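Local coordinates for protein L-talarate/galactarate dehydratase (Salmonella typhimurium, PDB 2PP0) that catalyses the magnesium-dependent dehydration of both L-talarate and galactarate to 5-keto-4-deoxy-D-glucarate and, in competition with this, epimerises L-talarate to galactarate, at residues D26-V31 with A65-R70; F37-T42 with R385-L390; K55-V60 with Y80-G85; D98-E103 with T113-A118. All blocks are in the same frame, centred on the assembly; numbering follows the deposited sequence.

From the N terminus, contact 1 sets the start of strand 28-40 against the end of strand 57-69. Contact 2, closing the longest loop, returns to the far end of strand 28-40 with residues 385-390 from the C-terminal part of the chain. Contact 3 lies within that loop, at the open end of the hairpin 57-69/74-81, as does contact 4, where the loop at 98-103 meets helix 108-118. Contact 1 crosses both contact 2 and contact 3 along the chain and precedes contact 4. Contacts 1, 2 and 3 share one antiparallel sheet; contact 4 joins it through backbone bonds from G102 and E103 to I28.

Contact 1 of 4, residues D26-V31 with A65-R70; sequences DRIEWV and AEIRSR
W30 lays the CE3-CZ3 side of its indole against the aliphatic chain of R68, with CE3 3.5 Å from R68 CD. CG of W30 stands anti to the backbone N (chi1 -177°), and the two side chains run side by side, pointing the same way, their ring and guanidinium planes 42° apart. Arginine suits this place: its methylenes line the indole, and the guanidinium begins at the ring's rim, with W30 CZ3 at its edge. The indole NE1 is taken by E393.

Beneath them the antiparallel strands are interrupted by a classic beta bulge, in which E29 and W30 both face R68. The E29 N-H bonds to R68 O almost straight (175°), while the W30 N-H adds a weak bond to the same oxygen. R68 N returns a bond to W30 O, restoring the regular ladder. I67, on the face opposite W30 and R68, meets I28 through their CG2 methyls at 3.6 Å, a branched apolar pair suited to a buried strand.

At the strand ends S69 OG donates to D26 OD2 over 2.7 Å, from the syn side, somewhat out of the carboxylate plane. R70 N also bonds to R27 O. D26 OD2 also forms a salt bridge with R146, and its OD1 accepts from the backbone N of R27 and of D71; this buried carboxylate is thus held by several donors, which would be expected to stabilise its charge.

I67 packs beneath the sheet on I135, A138 and L139 of helix 127-146, while along its other edge strand 28-40 pairs with strand 388-395, E29 bonding to K396 and V31 to F394.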
# COMPACT_ATOMS: atom_id res chain seq x y z
N ASP B 26 -18.07 -11.45 -3.11
CA ASP B 26 -19.20 -10.56 -3.35
C ASP B 26 -19.16 -10.10 -4.81
O ASP B 26 -18.16 -10.31 -5.51
CB ASP B 26 -19.12 -9.35 -2.41
CG ASP B 26 -20.47 -8.67 -2.23
OD1 ASP B 26 -21.42 -9.03 -2.96
OD2 ASP B 26 -20.57 -7.76 -1.36
N ARG B 27 -20.24 -9.47 -5.26
CA ARG B 27 -20.33 -9.00 -6.64
C ARG B 27 -21.08 -7.68 -6.74
O ARG B 27 -22.08 -7.47 -6.05
CB ARG B 27 -21.05 -10.05 -7.49
CG ARG B 27 -20.29 -11.34 -7.70
CD ARG B 27 -19.11 -11.13 -8.63
NE ARG B 27 -18.47 -12.40 -9.00
CZ ARG B 27 -17.65 -13.09 -8.21
NH1 ARG B 27 -17.36 -12.64 -6.99
NH2 ARG B 27 -17.12 -14.23 -8.64
N ILE B 28 -20.60 -6.79 -7.60
CA ILE B 28 -21.27 -5.51 -7.78
C ILE B 28 -22.52 -5.77 -8.63
O ILE B 28 -22.45 -6.50 -9.61
CB ILE B 28 -20.35 -4.48 -8.50
CG1 ILE B 28 -19.16 -4.12 -7.61
CG2 ILE B 28 -21.15 -3.22 -8.85
CD1 ILE B 28 -18.09 -3.26 -8.27
N GLU B 29 -23.66 -5.19 -8.25
CA GLU B 29 -24.88 -5.41 -9.01
C GLU B 29 -25.59 -4.13 -9.41
O GLU B 29 -26.52 -4.16 -10.21
CB GLU B 29 -25.86 -6.30 -8.23
CG GLU B 29 -25.29 -7.65 -7.82
CD GLU B 29 -26.36 -8.61 -7.34
OE1 GLU B 29 -27.29 -8.15 -6.65
OE2 GLU B 29 -26.25 -9.83 -7.63
N TRP B 30 -25.16 -3.00 -8.85
CA TRP B 30 -25.81 -1.73 -9.15
C TRP B 30 -24.86 -0.55 -8.94
O TRP B 30 -24.09 -0.53 -7.98
CB TRP B 30 -27.02 -1.55 -8.23
CG TRP B 30 -27.82 -0.31 -8.46
CD1 TRP B 30 -28.77 -0.11 -9.42
CD2 TRP B 30 -27.77 0.89 -7.68
NE1 TRP B 30 -29.32 1.13 -9.28
CE2 TRP B 30 -28.73 1.77 -8.22
CE3 TRP B 30 -27.02 1.31 -6.58
CZ2 TRP B 30 -28.96 3.05 -7.69
CZ3 TRP B 30 -27.25 2.58 -6.05
CH2 TRP B 30 -28.21 3.43 -6.61
N VAL B 31 -24.95 0.43 -9.83
CA VAL B 31 -24.13 1.64 -9.76
C VAL B 31 -24.94 2.85 -10.17
O VAL B 31 -25.68 2.80 -11.15
CB VAL B 31 -22.92 1.57 -10.72
CG1 VAL B 31 -22.03 2.79 -10.50
CG2 VAL B 31 -22.15 0.29 -10.53
N ALA B 65 -20.49 8.74 -7.17
CA ALA B 65 -20.69 7.35 -7.55
C ALA B 65 -21.23 6.60 -6.34
O ALA B 65 -20.75 6.79 -5.22
CB ALA B 65 -19.39 6.72 -8.02
N GLU B 66 -22.24 5.77 -6.56
CA GLU B 66 -22.84 4.97 -5.50
C GLU B 66 -22.83 3.55 -6.05
O GLU B 66 -23.30 3.31 -7.16
CB GLU B 66 -24.26 5.44 -5.21
CG GLU B 66 -24.34 6.88 -4.73
CD GLU B 66 -25.76 7.39 -4.65
OE1 GLU B 66 -26.53 6.87 -3.80
OE2 GLU B 66 -26.12 8.29 -5.44
N ILE B 67 -22.28 2.62 -5.27
CA ILE B 67 -22.17 1.23 -5.68
C ILE B 67 -22.79 0.32 -4.62
O ILE B 67 -22.57 0.52 -3.42
CB ILE B 67 -20.68 0.82 -5.86
CG1 ILE B 67 -19.99 1.78 -6.84
CG2 ILE B 67 -20.57 -0.62 -6.37
CD1 ILE B 67 -18.48 1.51 -7.01
N ARG B 68 -23.56 -0.67 -5.06
CA ARG B 68 -24.19 -1.62 -4.14
C ARG B 68 -23.85 -3.03 -4.58
O ARG B 68 -23.89 -3.35 -5.77
CB ARG B 68 -25.71 -1.41 -4.10
CG ARG B 68 -26.09 -0.23 -3.23
CD ARG B 68 -27.57 0.15 -3.32
NE ARG B 68 -27.82 1.33 -2.49
CZ ARG B 68 -27.84 1.33 -1.16
NH1 ARG B 68 -27.62 0.21 -0.48
NH2 ARG B 68 -28.04 2.46 -0.50
N SER B 69 -23.50 -3.88 -3.62
CA SER B 69 -23.12 -5.26 -3.92
C SER B 69 -24.24 -6.26 -3.64
O SER B 69 -25.20 -5.98 -2.92
CB SER B 69 -21.89 -5.65 -3.10
OG SER B 69 -22.23 -5.72 -1.72
N ARG B 70 -24.09 -7.45 -4.23
CA ARG B 70 -25.04 -8.52 -4.06
C ARG B 70 -25.25 -8.84 -2.58
O ARG B 70 -26.39 -9.01 -2.13
CB ARG B 70 -24.52 -9.78 -4.77
CG ARG B 70 -25.38 -11.01 -4.59
CD ARG B 70 -24.57 -12.24 -4.95
NE ARG B 70 -23.46 -12.42 -4.02
CZ ARG B 70 -22.45 -13.27 -4.21
NH1 ARG B 70 -22.41 -14.01 -5.31
NH2 ARG B 70 -21.49 -13.36 -3.31

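Contact 2 of 4, residues F37-T42 with R385-L390; sequences FLPLAT and RRWTQL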
# COMPACT_ATOMS: atom_id res chain seq x y z
N PHE B 37 -24.08 20.34 -8.99
CA PHE B 37 -23.36 21.60 -8.95
C PHE B 37 -23.59 22.32 -7.64
O PHE B 37 -24.72 22.62 -7.26
CB PHE B 37 -23.76 22.47 -10.14
CG PHE B 37 -23.14 22.04 -11.44
CD1 PHE B 37 -21.85 22.43 -11.77
CD2 PHE B 37 -23.82 21.19 -12.30
CE1 PHE B 37 -21.24 21.98 -12.93
CE2 PHE B 37 -23.23 20.73 -13.47
CZ PHE B 37 -21.93 21.13 -13.79
N LEU B 38 -22.49 22.56 -6.94
CA LEU B 38 -22.48 23.23 -5.66
C LEU B 38 -22.31 24.72 -5.93
O LEU B 38 -21.26 25.16 -6.40
CB LEU B 38 -21.31 22.70 -4.83
CG LEU B 38 -21.00 23.32 -3.47
CD1 LEU B 38 -22.09 22.91 -2.49
CD2 LEU B 38 -19.64 22.83 -2.98
N PRO B 39 -23.34 25.52 -5.64
CA PRO B 39 -23.26 26.97 -5.87
C PRO B 39 -22.51 27.76 -4.80
O PRO B 39 -22.59 27.46 -3.61
CB PRO B 39 -24.73 27.37 -5.98
CG PRO B 39 -25.38 26.45 -4.99
CD PRO B 39 -24.72 25.12 -5.30
N LEU B 40 -21.79 28.78 -5.25
CA LEU B 40 -21.04 29.67 -4.37
C LEU B 40 -21.59 31.08 -4.60
O LEU B 40 -21.23 31.74 -5.58
CB LEU B 40 -19.55 29.64 -4.72
CG LEU B 40 -18.77 28.33 -4.55
CD1 LEU B 40 -17.37 28.50 -5.11
CD2 LEU B 40 -18.72 27.94 -3.08
N ALA B 41 -22.47 31.53 -3.71
CA ALA B 41 -23.10 32.85 -3.82
C ALA B 41 -22.08 33.98 -3.81
O ALA B 41 -22.36 35.08 -4.29
CB ALA B 41 -24.10 33.05 -2.70
N THR B 42 -20.91 33.72 -3.25
CA THR B 42 -19.85 34.72 -3.21
C THR B 42 -18.72 34.26 -4.14
O THR B 42 -17.96 33.36 -3.79
CB THR B 42 -19.28 34.89 -1.79
OG1 THR B 42 -20.30 35.38 -0.92
CG2 THR B 42 -18.11 35.86 -1.80
N ARG B 385 -29.05 15.89 -3.53
CA ARG B 385 -29.97 15.39 -4.55
C ARG B 385 -30.59 16.59 -5.26
O ARG B 385 -30.75 16.57 -6.47
CB ARG B 385 -31.07 14.54 -3.90
CG ARG B 385 -30.54 13.38 -3.05
CD ARG B 385 -29.64 12.45 -3.86
NE ARG B 385 -29.35 11.22 -3.12
CZ ARG B 385 -28.60 10.23 -3.58
NH1 ARG B 385 -28.04 10.30 -4.78
NH2 ARG B 385 -28.41 9.15 -2.83
N ARG B 386 -30.93 17.62 -4.49
CA ARG B 386 -31.51 18.83 -5.04
C ARG B 386 -30.55 19.46 -6.05
O ARG B 386 -30.98 20.03 -7.05
CB ARG B 386 -31.81 19.85 -3.94
CG ARG B 386 -33.21 19.81 -3.34
CD ARG B 386 -33.41 21.01 -2.41
NE ARG B 386 -32.99 22.26 -3.06
CZ ARG B 386 -32.84 23.43 -2.44
NH1 ARG B 386 -33.08 23.52 -1.13
NH2 ARG B 386 -32.45 24.51 -3.11
N TRP B 387 -29.26 19.37 -5.77
CA TRP B 387 -28.25 19.96 -6.65
C TRP B 387 -27.81 19.06 -7.80
O TRP B 387 -26.94 19.45 -8.59
CB TRP B 387 -27.02 20.38 -5.84
CG TRP B 387 -27.22 21.64 -5.05
CD1 TRP B 387 -28.06 22.67 -5.35
CD2 TRP B 387 -26.52 22.02 -3.87
NE1 TRP B 387 -27.92 23.68 -4.43
CE2 TRP B 387 -26.98 23.31 -3.51
CE3 TRP B 387 -25.54 21.41 -3.07
CZ2 TRP B 387 -26.50 24.00 -2.39
CZ3 TRP B 387 -25.06 22.10 -1.96
CH2 TRP B 387 -25.54 23.38 -1.64
N THR B 388 -28.38 17.87 -7.90
CA THR B 388 -28.03 16.96 -8.98
C THR B 388 -28.73 17.40 -10.27
O THR B 388 -29.94 17.60 -10.28
CB THR B 388 -28.45 15.52 -8.64
OG1 THR B 388 -27.68 15.05 -7.52
CG2 THR B 388 -28.22 14.60 -9.82
N GLN B 389 -27.95 17.55 -11.34
CA GLN B 389 -28.51 17.96 -12.62
C GLN B 389 -28.64 16.79 -13.58
O GLN B 389 -29.55 16.74 -14.39
CB GLN B 389 -27.66 19.06 -13.26
CG GLN B 389 -27.93 20.45 -12.67
CD GLN B 389 -27.01 21.52 -13.23
OE1 GLN B 389 -26.38 21.33 -14.27
NE2 GLN B 389 -26.93 22.65 -12.54
N LEU B 390 -27.72 15.83 -13.48
CA LEU B 390 -27.74 14.65 -14.33
C LEU B 390 -27.48 13.42 -13.48
O LEU B 390 -26.79 13.49 -12.47
CB LEU B 390 -26.66 14.75 -15.42
CG LEU B 390 -26.78 15.84 -16.49
CD1 LEU B 390 -25.51 15.90 -17.33
CD2 LEU B 390 -27.99 15.56 -17.38
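F37 and W387 meet where the outermost strand 388-395 of the four-stranded antiparallel sheet, in the N-terminal domain of this enolase-superfamily enzyme, starts beside its inner neighbour, strand 28-40; helix 382-386 ends just before W387. A classic beta bulge follows, with Q389 and L390 both facing L35.

Between these segments the hydrogen bonding is a single backbone link. F37 N donates to W387 O over 3.0 Å, with an N-H...O angle of 155°, and so fixes the start of strand 388-395 on its neighbour.

Apolar packing centres on the indole. P39 and W387 reach toward each other tip to tip, and P39 CD sits over one face of the five-membered ring, 3.7 Å from its centroid and 24° off the normal: a CH-pi contact. Proline suits the spot because its ring offers slightly polarised C-H groups to the electron-rich indole. F37 O lies over the same face, 3.4 Å above the plane and toward the rim. L38 CA also lies over that face, though the exact fit of the L38 methyl is doubtful. The second subunit comes in here, its A5 touching L38.

The polar-aromatic contact is made by Q389, whose chain is extended beyond CG and crosses the F37 side chain at about a right angle. Its amide plane is turned 33° from the phenyl ring, and Q389 OE1 approaches the ring obliquely, 3.2 Å from F37 CD2.

Contact 3 of 4, residues K55-V60 with Y80-G85; sequences KPLTEV and YSKRAG
K55 O is gripped by R83 through two nitrogens approaching side-on. R83 NH2 donates over 2.7 Å and R83 NE over 3.1 Å, the latter with a more bent N-H...O angle of 137°. The oxygen lies close to the guanidinium plane, so both N-H groups can reach one acceptor, and this double hold limits rotation of the group. The arginine chain is extended from CG to NE, which gives it the length to span from its own loop to the carbonyl.

L57 crosses R83 obliquely, over one face of the guanidinium. Its CG is anti to the backbone N (chi1 -174°), and CD1 lies 4.1 Å above the guanidinium plane, toward the rim, while CD2 meets K82 CD at 4.0 Å. A branched leucine can thus touch two long basic side chains at once. Farther along, V60 CG1 approaches Y80 CB at 4.2 Å, a small apolar contact between buried strand residues.

Within 80-85, S81 OG donates to R83 O at 2.9 Å, tying the loop onto its own strand.

K82 and R83 bind substrate, and the Y80 hydroxyl bonds to D301, which is thought to raise the basicity of the active-site histidine, H328. The open end of the hairpin 57-69/74-81 thereby brings the N-terminal domain to the barrel active site, as is characteristic of the enolase superfamily.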
# COMPACT_ATOMS: atom_id res chain seq x y z
N LYS B 55 -11.56 33.33 -14.63
CA LYS B 55 -12.69 34.11 -14.16
C LYS B 55 -13.01 33.62 -12.75
O LYS B 55 -12.69 32.49 -12.40
CB LYS B 55 -13.92 33.87 -15.05
CG LYS B 55 -13.80 34.44 -16.45
CD LYS B 55 -13.70 35.95 -16.40
CE LYS B 55 -13.73 36.57 -17.79
NZ LYS B 55 -13.59 38.05 -17.71
N PRO B 56 -13.64 34.47 -11.93
CA PRO B 56 -13.97 34.05 -10.57
C PRO B 56 -14.77 32.75 -10.57
O PRO B 56 -15.53 32.48 -11.50
CB PRO B 56 -14.77 35.23 -10.02
CG PRO B 56 -14.13 36.40 -10.72
CD PRO B 56 -14.00 35.89 -12.14
N LEU B 57 -14.58 31.95 -9.52
CA LEU B 57 -15.27 30.67 -9.36
C LEU B 57 -16.65 30.94 -8.78
O LEU B 57 -16.78 31.70 -7.83
CB LEU B 57 -14.47 29.77 -8.41
CG LEU B 57 -14.95 28.34 -8.22
CD1 LEU B 57 -14.84 27.59 -9.55
CD2 LEU B 57 -14.11 27.66 -7.15
N THR B 58 -17.68 30.31 -9.34
CA THR B 58 -19.04 30.52 -8.86
C THR B 58 -19.80 29.24 -8.52
O THR B 58 -20.93 29.29 -8.04
CB THR B 58 -19.87 31.30 -9.89
OG1 THR B 58 -19.92 30.56 -11.12
CG2 THR B 58 -19.24 32.67 -10.15
N GLU B 59 -19.17 28.09 -8.76
CA GLU B 59 -19.80 26.81 -8.46
C GLU B 59 -18.77 25.71 -8.55
O GLU B 59 -17.68 25.91 -9.10
CB GLU B 59 -20.95 26.52 -9.43
CG GLU B 59 -20.49 26.29 -10.87
CD GLU B 59 -21.62 25.88 -11.79
OE1 GLU B 59 -22.77 25.76 -11.31
OE2 GLU B 59 -21.37 25.68 -13.00
N VAL B 60 -19.10 24.54 -8.00
CA VAL B 60 -18.19 23.40 -8.05
C VAL B 60 -18.95 22.19 -8.56
O VAL B 60 -20.01 21.84 -8.04
CB VAL B 60 -17.62 23.07 -6.65
CG1 VAL B 60 -16.67 21.88 -6.74
CG2 VAL B 60 -16.89 24.27 -6.09
N TYR B 80 -14.47 16.00 -8.38
CA TYR B 80 -15.02 17.31 -8.61
C TYR B 80 -14.25 18.04 -9.69
O TYR B 80 -13.24 17.56 -10.18
CB TYR B 80 -14.93 18.14 -7.33
CG TYR B 80 -13.52 18.60 -7.04
CD1 TYR B 80 -13.07 19.85 -7.49
CD2 TYR B 80 -12.60 17.77 -6.40
CE1 TYR B 80 -11.74 20.25 -7.31
CE2 TYR B 80 -11.28 18.16 -6.21
CZ TYR B 80 -10.85 19.40 -6.67
OH TYR B 80 -9.54 19.78 -6.50
N SER B 81 -14.76 19.21 -10.05
CA SER B 81 -14.09 20.05 -11.03
C SER B 81 -14.42 21.49 -10.70
O SER B 81 -15.58 21.83 -10.46
CB SER B 81 -14.55 19.72 -12.45
OG SER B 81 -13.84 20.53 -13.39
N LYS B 82 -13.40 22.33 -10.65
CA LYS B 82 -13.60 23.74 -10.40
C LYS B 82 -13.36 24.38 -11.76
O LYS B 82 -12.23 24.46 -12.22
CB LYS B 82 -12.63 24.25 -9.33
CG LYS B 82 -12.97 23.70 -7.95
CD LYS B 82 -12.10 24.22 -6.84
CE LYS B 82 -12.50 23.52 -5.53
NZ LYS B 82 -11.78 24.02 -4.33
N ARG B 83 -14.46 24.79 -12.38
CA ARG B 83 -14.49 25.37 -13.72
C ARG B 83 -14.67 24.20 -14.69
O ARG B 83 -15.00 23.10 -14.25
CB ARG B 83 -13.21 26.17 -14.02
CG ARG B 83 -13.06 27.40 -13.13
CD ARG B 83 -11.92 28.30 -13.54
NE ARG B 83 -11.86 29.50 -12.71
CZ ARG B 83 -11.43 29.53 -11.45
NH1 ARG B 83 -11.01 28.42 -10.85
NH2 ARG B 83 -11.43 30.68 -10.78
N ALA B 84 -14.45 24.42 -15.98
CA ALA B 84 -14.64 23.36 -16.96
C ALA B 84 -13.96 22.03 -16.62
O ALA B 84 -12.81 22.01 -16.17
CB ALA B 84 -14.19 23.84 -18.34
N GLY B 85 -14.68 20.94 -16.84
CA GLY B 85 -14.14 19.62 -16.55
C GLY B 85 -15.16 18.64 -15.98
O GLY B 85 -15.04 17.44 -16.19

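Contact 4 of 4, residues D98-E103 with T113-A118; sequences DNLLGE and TKLLWA
K114 and E103 reach toward each other tip to tip, and the lysine also passes obliquely across N99. The lysine chain is fully extended beyond CG, with CG anti to the backbone N (chi1 175°), carrying its ammonium away from helix 108-118 to the loop. There K114 NZ makes a salt bridge with E103 OE2 at 2.8 Å, coming from above the carboxylate plane, 46° out of it. The same nitrogen donates to N99 O at 2.7 Å, in the carbonyl plane and on a lone pair. Two oxygens from different parts of the loop thus hold one ammonium group, and the negative carboxylate would be expected to favour its charged form. The bend of E103 at chi2 (-66°) turns CD out of an extended course on the way to this meeting.

N99 rests against the helix, touching K114, L115 and A118. Its CB meets L115 CD2 at 3.9 Å, OD1 is 3.7 Å from K114 CE, and ND2 faces the methyl of A118 at 3.6 Å, where a small residue lets the amide come close to the helix. That ND2 is itself bonded to I96 O. Deeper in, L100 CD2 approaches L115 CD1 at 4.5 Å, and both leucines pack on helix 127-146, at I135 and I132.

The backbone from L100 to E103 folds as a type II beta turn, closed by a bond from E103 N to L100 O, with G102 taking the positive-phi position that suits glycine. What results is a turn between two helices, pinned by a lysine bridge to the second of them, in the helical part of the enolase-type N-terminal domain.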
# COMPACT_ATOMS: atom_id res chain seq x y z
N ASP B 98 -20.64 0.67 -16.56
CA ASP B 98 -21.22 -0.65 -16.79
C ASP B 98 -20.22 -1.79 -16.57
O ASP B 98 -20.61 -2.90 -16.21
CB ASP B 98 -21.78 -0.72 -18.21
CG ASP B 98 -20.95 0.08 -19.20
OD1 ASP B 98 -21.00 1.34 -19.16
OD2 ASP B 98 -20.24 -0.56 -20.01
N ASN B 99 -18.94 -1.51 -16.77
CA ASN B 99 -17.88 -2.50 -16.58
C ASN B 99 -17.78 -3.03 -15.15
O ASN B 99 -17.18 -4.07 -14.91
CB ASN B 99 -16.53 -1.90 -16.98
CG ASN B 99 -16.42 -1.70 -18.47
OD1 ASN B 99 -16.22 -2.65 -19.21
ND2 ASN B 99 -16.55 -0.46 -18.91
N LEU B 100 -18.37 -2.30 -14.21
CA LEU B 100 -18.34 -2.67 -12.80
C LEU B 100 -19.26 -3.84 -12.47
O LEU B 100 -19.02 -4.57 -11.51
CB LEU B 100 -18.74 -1.46 -11.94
CG LEU B 100 -17.77 -0.28 -11.89
CD1 LEU B 100 -18.48 0.93 -11.30
CD2 LEU B 100 -16.54 -0.64 -11.06
N LEU B 101 -20.32 -4.02 -13.25
CA LEU B 101 -21.27 -5.10 -12.97
C LEU B 101 -20.63 -6.48 -13.05
O LEU B 101 -19.95 -6.81 -14.01
CB LEU B 101 -22.48 -5.01 -13.92
CG LEU B 101 -23.24 -3.68 -13.91
CD1 LEU B 101 -24.49 -3.79 -14.80
CD2 LEU B 101 -23.64 -3.32 -12.50
N GLY B 102 -20.86 -7.29 -12.01
CA GLY B 102 -20.30 -8.63 -11.97
C GLY B 102 -18.88 -8.73 -11.45
O GLY B 102 -18.31 -9.81 -11.39
N GLU B 103 -18.30 -7.60 -11.06
CA GLU B 103 -16.93 -7.59 -10.54
C GLU B 103 -16.89 -7.75 -9.02
O GLU B 103 -17.77 -7.27 -8.31
CB GLU B 103 -16.23 -6.29 -10.93
CG GLU B 103 -15.97 -6.11 -12.43
CD GLU B 103 -14.98 -7.12 -12.97
OE1 GLU B 103 -13.94 -7.34 -12.31
OE2 GLU B 103 -15.22 -7.68 -14.06
N THR B 113 -7.76 -1.24 -13.31
CA THR B 113 -7.11 -1.64 -14.56
C THR B 113 -8.12 -1.94 -15.67
O THR B 113 -7.90 -1.59 -16.83
CB THR B 113 -6.21 -2.87 -14.32
OG1 THR B 113 -5.12 -2.49 -13.47
CG2 THR B 113 -5.64 -3.40 -15.63
N LYS B 114 -9.23 -2.59 -15.31
CA LYS B 114 -10.27 -2.90 -16.30
C LYS B 114 -10.89 -1.61 -16.82
O LYS B 114 -11.22 -1.51 -18.00
CB LYS B 114 -11.37 -3.77 -15.68
CG LYS B 114 -12.53 -4.04 -16.62
CD LYS B 114 -13.61 -4.88 -15.97
CE LYS B 114 -14.73 -5.23 -16.95
NZ LYS B 114 -15.81 -6.01 -16.28
N LEU B 115 -11.06 -0.63 -15.94
CA LEU B 115 -11.64 0.64 -16.32
C LEU B 115 -10.68 1.43 -17.22
O LEU B 115 -11.12 2.17 -18.10
CB LEU B 115 -11.98 1.47 -15.08
CG LEU B 115 -13.08 0.87 -14.18
CD1 LEU B 115 -13.30 1.78 -12.98
CD2 LEU B 115 -14.36 0.71 -14.99
N LEU B 116 -9.38 1.27 -16.98
CA LEU B 116 -8.38 1.95 -17.79
C LEU B 116 -8.38 1.34 -19.19
O LEU B 116 -8.29 2.07 -20.19
CB LEU B 116 -6.98 1.81 -17.17
CG LEU B 116 -6.71 2.68 -15.93
CD1 LEU B 116 -5.35 2.35 -15.34
CD2 LEU B 116 -6.78 4.14 -16.32
N TRP B 117 -8.48 0.02 -19.28
CA TRP B 117 -8.51 -0.64 -20.58
C TRP B 117 -9.78 -0.30 -21.33
O TRP B 117 -9.77 -0.21 -22.55
CB TRP B 117 -8.40 -2.17 -20.44
CG TRP B 117 -7.01 -2.65 -20.24
CD1 TRP B 117 -6.50 -3.27 -19.13
CD2 TRP B 117 -5.92 -2.54 -21.17
NE1 TRP B 117 -5.16 -3.54 -19.31
CE2 TRP B 117 -4.78 -3.10 -20.55
CE3 TRP B 117 -5.79 -2.02 -22.46
CZ2 TRP B 117 -3.53 -3.16 -21.18
CZ3 TRP B 117 -4.55 -2.07 -23.09
CH2 TRP B 117 -3.43 -2.64 -22.45
N ALA B 118 -10.88 -0.13 -20.59
CA ALA B 118 -12.16 0.20 -21.21
C ALA B 118 -12.09 1.57 -21.85
O ALA B 118 -12.86 1.88 -22.76
CB ALA B 118 -13.28 0.16 -20.16